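Long-range contacts in tailspike protein (Acinetobacter phage vB_ApiP_P1, PDB 6E1R), which probably recognises and cleaves the capsular polysaccharide of its Acinetobacter host as a trimeric, beta-helical phage tailspike, of which this chain is the part without the N-terminal region: residues A210-C215 and I237-V242; E247-T252 and Y272-H277; I267-Y272 and I293-S298. All coordinates share one frame; numbering follows the deposited sequence.

Overall arrangement
Running from the N terminus, the chain winds through the right-handed parallel beta-helix that forms the elongated body of the tailspike, and all three contacts sit near the middle of it. Contact 1 closes first, joining 210-215 to 237-242 across two faces of the helix. Contact 2 opens only after that and sets 247-252 beside its counterpart 272-277 one turn later. Contact 3 pairs 267-272 with 293-298 on another face; its first segment starts before contact 2 is complete, so the two cross and share Y272. Probable backbone hydrogen bonds, S239 N to E268 O and L214 N to N249 O, link contact 1 to contacts 3 and 2. All three also touch a second subunit, contact 3 only through S298.

Contact 1 of 3, residues A210-C215 and I237-V242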
loop_
_atom_site.group_PDB
_atom_site.type_symbol
_atom_site.label_atom_id
_atom_site.label_comp_id
_atom_site.label_asym_id
_atom_site.label_seq_id
_atom_site.Cartn_x
_atom_site.Cartn_y
_atom_site.Cartn_z
ATOM N N ALA A 210 11.354 11.973 -21.409
ATOM C CA ALA A 210 12.587 12.301 -20.711
ATOM C C ALA A 210 12.942 11.186 -19.735
ATOM O O ALA A 210 12.119 10.329 -19.405
ATOM C CB ALA A 210 12.464 13.641 -19.974
ATOM N N ASN A 211 14.187 11.211 -19.263
ATOM C CA ASN A 211 14.687 10.196 -18.336
ATOM C C ASN A 211 14.271 10.598 -16.926
ATOM O O ASN A 211 14.947 11.388 -16.263
ATOM C CB ASN A 211 16.201 10.059 -18.460
ATOM C CG ASN A 211 16.729 8.789 -17.820
ATOM O OD1 ASN A 211 15.959 7.930 -17.393
ATOM N ND2 ASN A 211 18.050 8.663 -17.755
ATOM N N LEU A 212 13.154 10.041 -16.463
ATOM C CA LEU A 212 12.585 10.408 -15.173
ATOM C C LEU A 212 13.282 9.673 -14.036
ATOM O O LEU A 212 13.606 8.489 -14.151
ATOM C CB LEU A 212 11.092 10.083 -15.150
ATOM C CG LEU A 212 10.219 10.832 -16.156
ATOM C CD1 LEU A 212 8.810 10.265 -16.160
ATOM C CD2 LEU A 212 10.202 12.319 -15.843
ATOM N N ILE A 213 13.494 10.376 -12.927
ATOM C CA ILE A 213 14.000 9.744 -11.712
ATOM C C ILE A 213 13.582 10.592 -10.519
ATOM O O ILE A 213 13.636 11.824 -10.562
ATOM C CB ILE A 213 15.533 9.535 -11.767
ATOM C CG1 ILE A 213 16.010 8.764 -10.532
ATOM C CG2 ILE A 213 16.262 10.858 -11.881
ATOM C CD1 ILE A 213 17.470 8.368 -10.579
ATOM N N LEU A 214 13.140 9.913 -9.457
ATOM C CA LEU A 214 12.693 10.561 -8.222
ATOM C C LEU A 214 11.585 11.579 -8.491
ATOM O O LEU A 214 11.593 12.689 -7.957
ATOM C CB LEU A 214 13.870 11.210 -7.490
ATOM C CG LEU A 214 14.766 10.249 -6.703
ATOM C CD1 LEU A 214 16.041 10.944 -6.257
ATOM C CD2 LEU A 214 14.023 9.677 -5.506
ATOM N N CYS A 215 10.620 11.193 -9.324
ATOM C CA CYS A 215 9.493 12.044 -9.683
ATOM C C CYS A 215 8.199 11.422 -9.182
ATOM O O CYS A 215 7.969 10.222 -9.371
ATOM C CB CYS A 215 9.416 12.252 -11.197
ATOM S SG CYS A 215 10.815 13.143 -11.899
ATOM N N ILE A 237 4.429 7.913 -21.319
ATOM C CA ILE A 237 5.767 8.087 -20.764
ATOM C C ILE A 237 6.749 7.187 -21.502
ATOM O O ILE A 237 6.458 6.016 -21.771
ATOM C CB ILE A 237 5.786 7.794 -19.247
ATOM C CG1 ILE A 237 4.920 8.810 -18.500
ATOM C CG2 ILE A 237 7.207 7.805 -18.703
ATOM C CD1 ILE A 237 4.770 8.519 -17.037
ATOM N N ARG A 238 7.915 7.745 -21.833
ATOM C CA ARG A 238 9.045 6.992 -22.379
ATOM C C ARG A 238 10.302 7.517 -21.695
ATOM O O ARG A 238 10.782 8.606 -22.027
ATOM C CB ARG A 238 9.192 7.143 -23.886
ATOM C CG ARG A 238 10.278 6.218 -24.429
ATOM C CD ARG A 238 10.809 6.657 -25.784
ATOM N NE ARG A 238 9.985 6.319 -26.934
ATOM C CZ ARG A 238 10.250 6.748 -28.164
ATOM N NH1 ARG A 238 11.303 7.525 -28.376
ATOM N NH2 ARG A 238 9.470 6.402 -29.178
ATOM N N SER A 239 10.831 6.753 -20.750
ATOM C CA SER A 239 12.041 7.136 -20.033
ATOM C C SER A 239 13.153 6.202 -20.495
ATOM O O SER A 239 13.208 5.039 -20.089
ATOM C CB SER A 239 11.830 7.071 -18.523
ATOM O OG SER A 239 10.736 7.880 -18.132
ATOM N N LEU A 240 14.046 6.714 -21.334
ATOM C CA LEU A 240 15.177 5.951 -21.836
ATOM C C LEU A 240 16.453 6.474 -21.195
ATOM O O LEU A 240 16.743 7.673 -21.268
ATOM C CB LEU A 240 15.268 6.036 -23.360
ATOM C CG LEU A 240 14.015 5.602 -24.125
ATOM C CD1 LEU A 240 14.296 5.516 -25.618
ATOM C CD2 LEU A 240 13.476 4.278 -23.595
ATOM N N GLY A 241 17.210 5.576 -20.574
ATOM C CA GLY A 241 18.434 5.971 -19.909
ATOM C C GLY A 241 19.652 5.194 -20.361
ATOM O O GLY A 241 19.671 4.632 -21.460
ATOM N N VAL A 242 20.675 5.160 -19.510
ATOM C CA VAL A 242 21.910 4.427 -19.760
ATOM C C VAL A 242 22.125 3.468 -18.596
ATOM O O VAL A 242 22.000 3.865 -17.432
ATOM C CB VAL A 242 23.111 5.379 -19.920
ATOM C CG1 VAL A 242 24.396 4.598 -20.133
ATOM C CG2 VAL A 242 22.871 6.353 -21.065
#
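S239 meets A210 and L212 inside the right-handed parallel beta-helix, where two faces of the coil come together: strands 211-213 and 237-239 run at 89° to each other, 6.3 Å apart at closest. The backbones do not pair; side chains meet one another and the backbone of the other segment. The tight part is buried. L212 reaches in with its branched end, crossing I237 at about a right angle, and CD1 of L212 rests 3.9 Å from CG2 of I237. The same branch also packs against the S239 hydroxyl, CG of L212 3.6 Å from OG of S239. N211 has its CG anti to the backbone N (chi1 -164°), which brings CG of N211 to 3.6 Å from O of L240; ND2 of N211 then comes 3.5 Å from CA of G241, and that nitrogen makes a weak hydrogen bond to R246 O. The looser side is that of R238 and L240, whose CB atoms point away from 210-215; both residues are partly exposed. Back in the buried half, the S239 hydroxyl donates to the carbonyl of A210, OG to O 3.1 Å, nearly along the C=O axis (164° at O).

Contact 2 of 3, residues E247-T252 and Y272-H277; sequences EPNANT and YGTQWH
Two successive turns of the beta-helix stack here at a bend, P248 over G273 through T252 over H277, with the two segments only 8° from parallel. W276 and N251 carry much of the contact. The indole N-H of W276 points at the carbonyl of P248, NE1 to O 2.9 Å and nearly straight (171° at H); the oxygen lies in the ring plane, while NE1 stands well above the plane of the carbonyl. N251 lies beside W276 and points the same way. Its CB sits over the six-membered ring as a CH-pi contact, 4.1 Å from the centroid, and its amide stands almost upright on the indole, the planes 87° apart, with ND2 over the rim near CZ2. What fixes that amide is the preceding turn: OD1 accepts from C215 N, and ND2 gives a weak bond to L212 O. The W276 ring in turn stacks with that of W269, inside the coil.

A250 and Q275 occupy equivalent places in the bend, both with a left-handed backbone conformation, consistent with the tight turns of parallel beta-helices. There A250 N donates to T274 O at 2.8 Å. Parallel strand pairing begins with N251 N to Q275 O at 2.9 Å and continues with H277 N to N251 O at 3.3 Å. Just before the bend the side chain of N249 stands in for a backbone acceptor: its OD1 takes the N-H of T274 at 3.1 Å. A bound sodium ion lies about 4 Å from the N249 side chain. The outer side of the bend faces a second subunit, whose Y307 bonds to T274 OG1 and packs on N249, A250 and Q275. Within 272-277, NE2 of H277 donates to OE1 of Q275, 2.6 Å away.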
loop_
_atom_site.group_PDB
_atom_site.type_symbol
_atom_site.label_atom_id
_atom_site.label_comp_id
_atom_site.label_asym_id
_atom_site.label_seq_id
_atom_site.Cartn_x
_atom_site.Cartn_y
_atom_site.Cartn_z
ATOM N N GLU A 247 19.705 5.629 -14.884
ATOM C CA GLU A 247 18.584 4.711 -14.989
ATOM C C GLU A 247 17.301 5.360 -14.478
ATOM O O GLU A 247 17.326 6.073 -13.468
ATOM C CB GLU A 247 18.860 3.431 -14.193
ATOM C CG GLU A 247 20.133 2.709 -14.620
ATOM C CD GLU A 247 20.480 1.542 -13.716
ATOM O OE1 GLU A 247 19.790 1.353 -12.692
ATOM O OE2 GLU A 247 21.446 0.812 -14.027
ATOM N N PRO A 248 16.167 5.132 -15.142
ATOM C CA PRO A 248 14.905 5.719 -14.667
ATOM C C PRO A 248 14.393 5.049 -13.401
ATOM O O PRO A 248 13.820 3.957 -13.461
ATOM C CB PRO A 248 13.942 5.498 -15.845
ATOM C CG PRO A 248 14.788 4.995 -16.989
ATOM C CD PRO A 248 15.991 4.361 -16.382
ATOM N N ASN A 249 14.567 5.703 -12.254
ATOM C CA ASN A 249 14.281 5.102 -10.960
ATOM C C ASN A 249 13.278 5.937 -10.172
ATOM O O ASN A 249 13.097 7.130 -10.423
ATOM C CB ASN A 249 15.562 4.952 -10.128
ATOM C CG ASN A 249 16.656 4.209 -10.863
ATOM O OD1 ASN A 249 16.387 3.367 -11.720
ATOM N ND2 ASN A 249 17.903 4.514 -10.527
ATOM N N ALA A 250 12.612 5.280 -9.220
ATOM C CA ALA A 250 11.874 5.946 -8.142
ATOM C C ALA A 250 10.801 6.899 -8.675
ATOM O O ALA A 250 10.775 8.088 -8.357
ATOM C CB ALA A 250 12.838 6.682 -7.208
ATOM N N ASN A 251 9.899 6.355 -9.485
ATOM C CA ASN A 251 8.809 7.131 -10.069
ATOM C C ASN A 251 7.484 6.555 -9.585
ATOM O O ASN A 251 7.138 5.417 -9.915
ATOM C CB ASN A 251 8.912 7.129 -11.592
ATOM C CG ASN A 251 10.189 7.787 -12.082
ATOM O OD1 ASN A 251 10.605 8.822 -11.562
ATOM N ND2 ASN A 251 10.831 7.174 -13.066
ATOM N N THR A 252 6.745 7.345 -8.807
ATOM C CA THR A 252 5.499 6.917 -8.186
ATOM C C THR A 252 4.331 7.729 -8.725
ATOM O O THR A 252 4.453 8.937 -8.958
ATOM C CB THR A 252 5.562 7.051 -6.659
ATOM O OG1 THR A 252 6.912 6.873 -6.213
ATOM C CG2 THR A 252 4.658 6.032 -5.988
ATOM N N TYR A 272 16.936 -1.204 -16.926
ATOM C CA TYR A 272 16.646 -1.870 -15.655
ATOM C C TYR A 272 16.298 -0.854 -14.568
ATOM O O TYR A 272 16.749 -0.958 -13.426
ATOM C CB TYR A 272 17.805 -2.772 -15.224
ATOM C CG TYR A 272 18.173 -3.802 -16.267
ATOM C CD1 TYR A 272 19.145 -3.536 -17.223
ATOM C CD2 TYR A 272 17.538 -5.038 -16.306
ATOM C CE1 TYR A 272 19.479 -4.471 -18.183
ATOM C CE2 TYR A 272 17.867 -5.982 -17.264
ATOM C CZ TYR A 272 18.838 -5.692 -18.199
ATOM O OH TYR A 272 19.171 -6.625 -19.155
ATOM N N GLY A 273 15.491 0.139 -14.936
ATOM C CA GLY A 273 15.067 1.131 -13.966
ATOM C C GLY A 273 14.224 0.517 -12.865
ATOM O O GLY A 273 13.465 -0.427 -13.083
ATOM N N THR A 274 14.350 1.082 -11.669
ATOM C CA THR A 274 13.800 0.485 -10.461
ATOM C C THR A 274 12.692 1.344 -9.864
ATOM O O THR A 274 12.690 2.571 -9.992
ATOM C CB THR A 274 14.898 0.275 -9.411
ATOM O OG1 THR A 274 15.527 1.529 -9.116
ATOM C CG2 THR A 274 15.944 -0.695 -9.923
ATOM N N GLN A 275 11.743 0.668 -9.214
ATOM C CA GLN A 275 10.735 1.288 -8.352
ATOM C C GLN A 275 9.827 2.237 -9.142
ATOM O O GLN A 275 9.897 3.463 -9.035
ATOM C CB GLN A 275 11.405 2.001 -7.171
ATOM C CG GLN A 275 12.153 1.062 -6.237
ATOM C CD GLN A 275 11.225 0.191 -5.416
ATOM O OE1 GLN A 275 10.216 0.662 -4.891
ATOM N NE2 GLN A 275 11.561 -1.090 -5.301
ATOM N N TRP A 276 8.962 1.619 -9.941
ATOM C CA TRP A 276 7.837 2.290 -10.588
ATOM C C TRP A 276 6.565 1.694 -9.995
ATOM O O TRP A 276 6.238 0.533 -10.262
ATOM C CB TRP A 276 7.868 2.099 -12.103
ATOM C CG TRP A 276 8.947 2.846 -12.836
ATOM C CD1 TRP A 276 10.295 2.722 -12.663
ATOM C CD2 TRP A 276 8.765 3.802 -13.890
ATOM N NE1 TRP A 276 10.963 3.553 -13.531
ATOM C CE2 TRP A 276 10.046 4.226 -14.296
ATOM C CE3 TRP A 276 7.642 4.346 -14.523
ATOM C CZ2 TRP A 276 10.235 5.167 -15.307
ATOM C CZ3 TRP A 276 7.833 5.282 -15.525
ATOM C CH2 TRP A 276 9.120 5.683 -15.906
ATOM N N HIS A 277 5.851 2.477 -9.189
ATOM C CA HIS A 277 4.666 1.992 -8.497
ATOM C C HIS A 277 3.477 2.894 -8.797
ATOM O O HIS A 277 3.637 4.076 -9.113
ATOM C CB HIS A 277 4.902 1.902 -6.985
ATOM C CG HIS A 277 6.044 1.011 -6.609
ATOM N ND1 HIS A 277 6.089 -0.324 -6.949
ATOM C CD2 HIS A 277 7.187 1.264 -5.927
ATOM C CE1 HIS A 277 7.207 -0.856 -6.493
ATOM N NE2 HIS A 277 7.891 0.086 -5.868
HETATM O O HOH W 1 9.226 4.425 -5.911
#

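Contact 3 of 3, residues I267-Y272 and I293-S298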
loop_
_atom_site.group_PDB
_atom_site.type_symbol
_atom_site.label_atom_id
_atom_site.label_comp_id
_atom_site.label_asym_id
_atom_site.label_seq_id
_atom_site.Cartn_x
_atom_site.Cartn_y
_atom_site.Cartn_z
ATOM N N ILE A 267 3.293 3.253 -21.121
ATOM C CA ILE A 267 4.429 3.602 -20.277
ATOM C C ILE A 267 5.592 2.694 -20.644
ATOM O O ILE A 267 5.414 1.484 -20.821
ATOM C CB ILE A 267 4.081 3.479 -18.780
ATOM C CG1 ILE A 267 2.838 4.309 -18.454
ATOM C CG2 ILE A 267 5.255 3.921 -17.919
ATOM C CD1 ILE A 267 2.348 4.148 -17.034
ATOM N N GLU A 268 6.784 3.277 -20.760
ATOM C CA GLU A 268 7.962 2.532 -21.180
ATOM C C GLU A 268 9.202 3.106 -20.513
ATOM O O GLU A 268 9.377 4.327 -20.457
ATOM C CB GLU A 268 8.130 2.570 -22.704
ATOM C CG GLU A 268 9.373 1.857 -23.211
ATOM C CD GLU A 268 9.496 1.897 -24.723
ATOM O OE1 GLU A 268 8.839 2.752 -25.351
ATOM O OE2 GLU A 268 10.251 1.074 -25.281
ATOM N N TRP A 269 10.056 2.218 -20.008
ATOM C CA TRP A 269 11.365 2.610 -19.510
ATOM C C TRP A 269 12.306 1.419 -19.621
ATOM O O TRP A 269 11.871 0.265 -19.611
ATOM C CB TRP A 269 11.309 3.126 -18.065
ATOM C CG TRP A 269 11.161 2.066 -17.014
ATOM C CD1 TRP A 269 12.167 1.416 -16.360
ATOM C CD2 TRP A 269 9.937 1.562 -16.465
ATOM N NE1 TRP A 269 11.647 0.526 -15.452
ATOM C CE2 TRP A 269 10.280 0.597 -15.497
ATOM C CE3 TRP A 269 8.585 1.826 -16.705
ATOM C CZ2 TRP A 269 9.320 -0.104 -14.768
ATOM C CZ3 TRP A 269 7.632 1.128 -15.979
ATOM C CH2 TRP A 269 8.005 0.173 -15.023
ATOM N N ASP A 270 13.596 1.710 -19.739
ATOM C CA ASP A 270 14.600 0.679 -19.974
ATOM C C ASP A 270 15.713 0.808 -18.936
ATOM O O ASP A 270 15.537 1.392 -17.858
ATOM C CB ASP A 270 15.132 0.775 -21.412
ATOM C CG ASP A 270 15.761 2.127 -21.718
ATOM O OD1 ASP A 270 15.815 2.989 -20.816
ATOM O OD2 ASP A 270 16.204 2.328 -22.869
ATOM N N SER A 271 16.881 0.250 -19.263
ATOM C CA SER A 271 18.089 0.327 -18.444
ATOM C C SER A 271 17.903 -0.293 -17.063
ATOM O O SER A 271 18.634 0.048 -16.128
ATOM C CB SER A 271 18.577 1.774 -18.311
ATOM O OG SER A 271 18.806 2.348 -19.585
ATOM N N TYR A 272 16.936 -1.204 -16.926
ATOM C CA TYR A 272 16.646 -1.870 -15.655
ATOM C C TYR A 272 16.298 -0.854 -14.568
ATOM O O TYR A 272 16.749 -0.958 -13.426
ATOM C CB TYR A 272 17.805 -2.772 -15.224
ATOM C CG TYR A 272 18.173 -3.802 -16.267
ATOM C CD1 TYR A 272 19.145 -3.536 -17.223
ATOM C CD2 TYR A 272 17.538 -5.038 -16.306
ATOM C CE1 TYR A 272 19.479 -4.471 -18.183
ATOM C CE2 TYR A 272 17.867 -5.982 -17.264
ATOM C CZ TYR A 272 18.838 -5.692 -18.199
ATOM O OH TYR A 272 19.171 -6.625 -19.155
ATOM N N ILE A 293 2.256 -1.525 -20.319
ATOM C CA ILE A 293 3.544 -1.202 -19.719
ATOM C C ILE A 293 4.569 -2.175 -20.288
ATOM O O ILE A 293 4.538 -3.371 -19.973
ATOM C CB ILE A 293 3.509 -1.285 -18.187
ATOM C CG1 ILE A 293 2.443 -0.346 -17.621
ATOM C CG2 ILE A 293 4.875 -0.956 -17.604
ATOM C CD1 ILE A 293 2.271 -0.456 -16.126
ATOM N N LYS A 294 5.471 -1.670 -21.125
ATOM C CA LYS A 294 6.587 -2.441 -21.663
ATOM C C LYS A 294 7.866 -1.862 -21.075
ATOM O O LYS A 294 8.219 -0.713 -21.363
ATOM C CB LYS A 294 6.628 -2.392 -23.187
ATOM C CG LYS A 294 7.838 -3.117 -23.760
ATOM C CD LYS A 294 8.096 -2.750 -25.207
ATOM C CE LYS A 294 7.008 -3.272 -26.106
ATOM N NZ LYS A 294 7.328 -3.039 -27.545
ATOM N N CYS A 295 8.561 -2.646 -20.258
ATOM C CA CYS A 295 9.702 -2.123 -19.524
ATOM C C CYS A 295 10.812 -3.159 -19.431
ATOM O O CYS A 295 10.554 -4.347 -19.223
ATOM C CB CYS A 295 9.292 -1.682 -18.114
ATOM S SG CYS A 295 8.665 -3.018 -17.070
ATOM N N THR A 296 12.046 -2.689 -19.600
ATOM C CA THR A 296 13.247 -3.439 -19.237
ATOM C C THR A 296 13.626 -2.938 -17.849
ATOM O O THR A 296 14.332 -1.940 -17.700
ATOM C CB THR A 296 14.367 -3.225 -20.249
ATOM O OG1 THR A 296 13.929 -3.644 -21.547
ATOM C CG2 THR A 296 15.609 -4.011 -19.853
ATOM N N ALA A 297 13.120 -3.618 -16.823
ATOM C CA ALA A 297 13.175 -3.110 -15.462
ATOM C C ALA A 297 13.739 -4.152 -14.509
ATOM O O ALA A 297 13.813 -5.344 -14.817
ATOM C CB ALA A 297 11.785 -2.679 -14.975
ATOM N N SER A 298 14.146 -3.668 -13.339
ATOM C CA SER A 298 14.451 -4.491 -12.180
ATOM C C SER A 298 13.687 -3.917 -10.994
ATOM O O SER A 298 13.041 -2.870 -11.101
ATOM C CB SER A 298 15.960 -4.559 -11.901
ATOM O OG SER A 298 16.495 -3.278 -11.636
HETATM O O HOH W 2 12.766 -1.167 -22.566
#
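On a parallel face of the coil, C295 packs over a face of the W269 indole from the next turn, both side chains turned into the interior. CG of W269 lies between its backbone N and carbonyl carbon (chi1 76°), and from there the indole meets C295: CB of C295 stands over the centre of the six-membered ring, 3.5 Å from the centroid, and SG lies over the same face as a sulfur-aromatic contact. I293 and A297 approach the indole obliquely, CG2 of I293 3.8 Å from CZ3 of W269, and CB of A297 near NE1 and CZ2; NE1 of W269 is bonded to G273 O. Strands 267-270 and 293-297 are neighbours in the sheet that forms this face of the beta-helix, joined by K294 N to I267 O at 3.2 Å and T296 N to W269 O at 3.0 Å. E268 and K294 sit on the outer side, where E268 pairs with K235 and K294 with E290 and D264. The chain then turns a corner at S271 and Y272, and the Y272 ring carries CG2 of T296 over its centre, 4.0 Å from the centroid. Just past it, the hydroxyl of S298 donates to the Y272 carbonyl from above its plane, OG to O 2.9 Å.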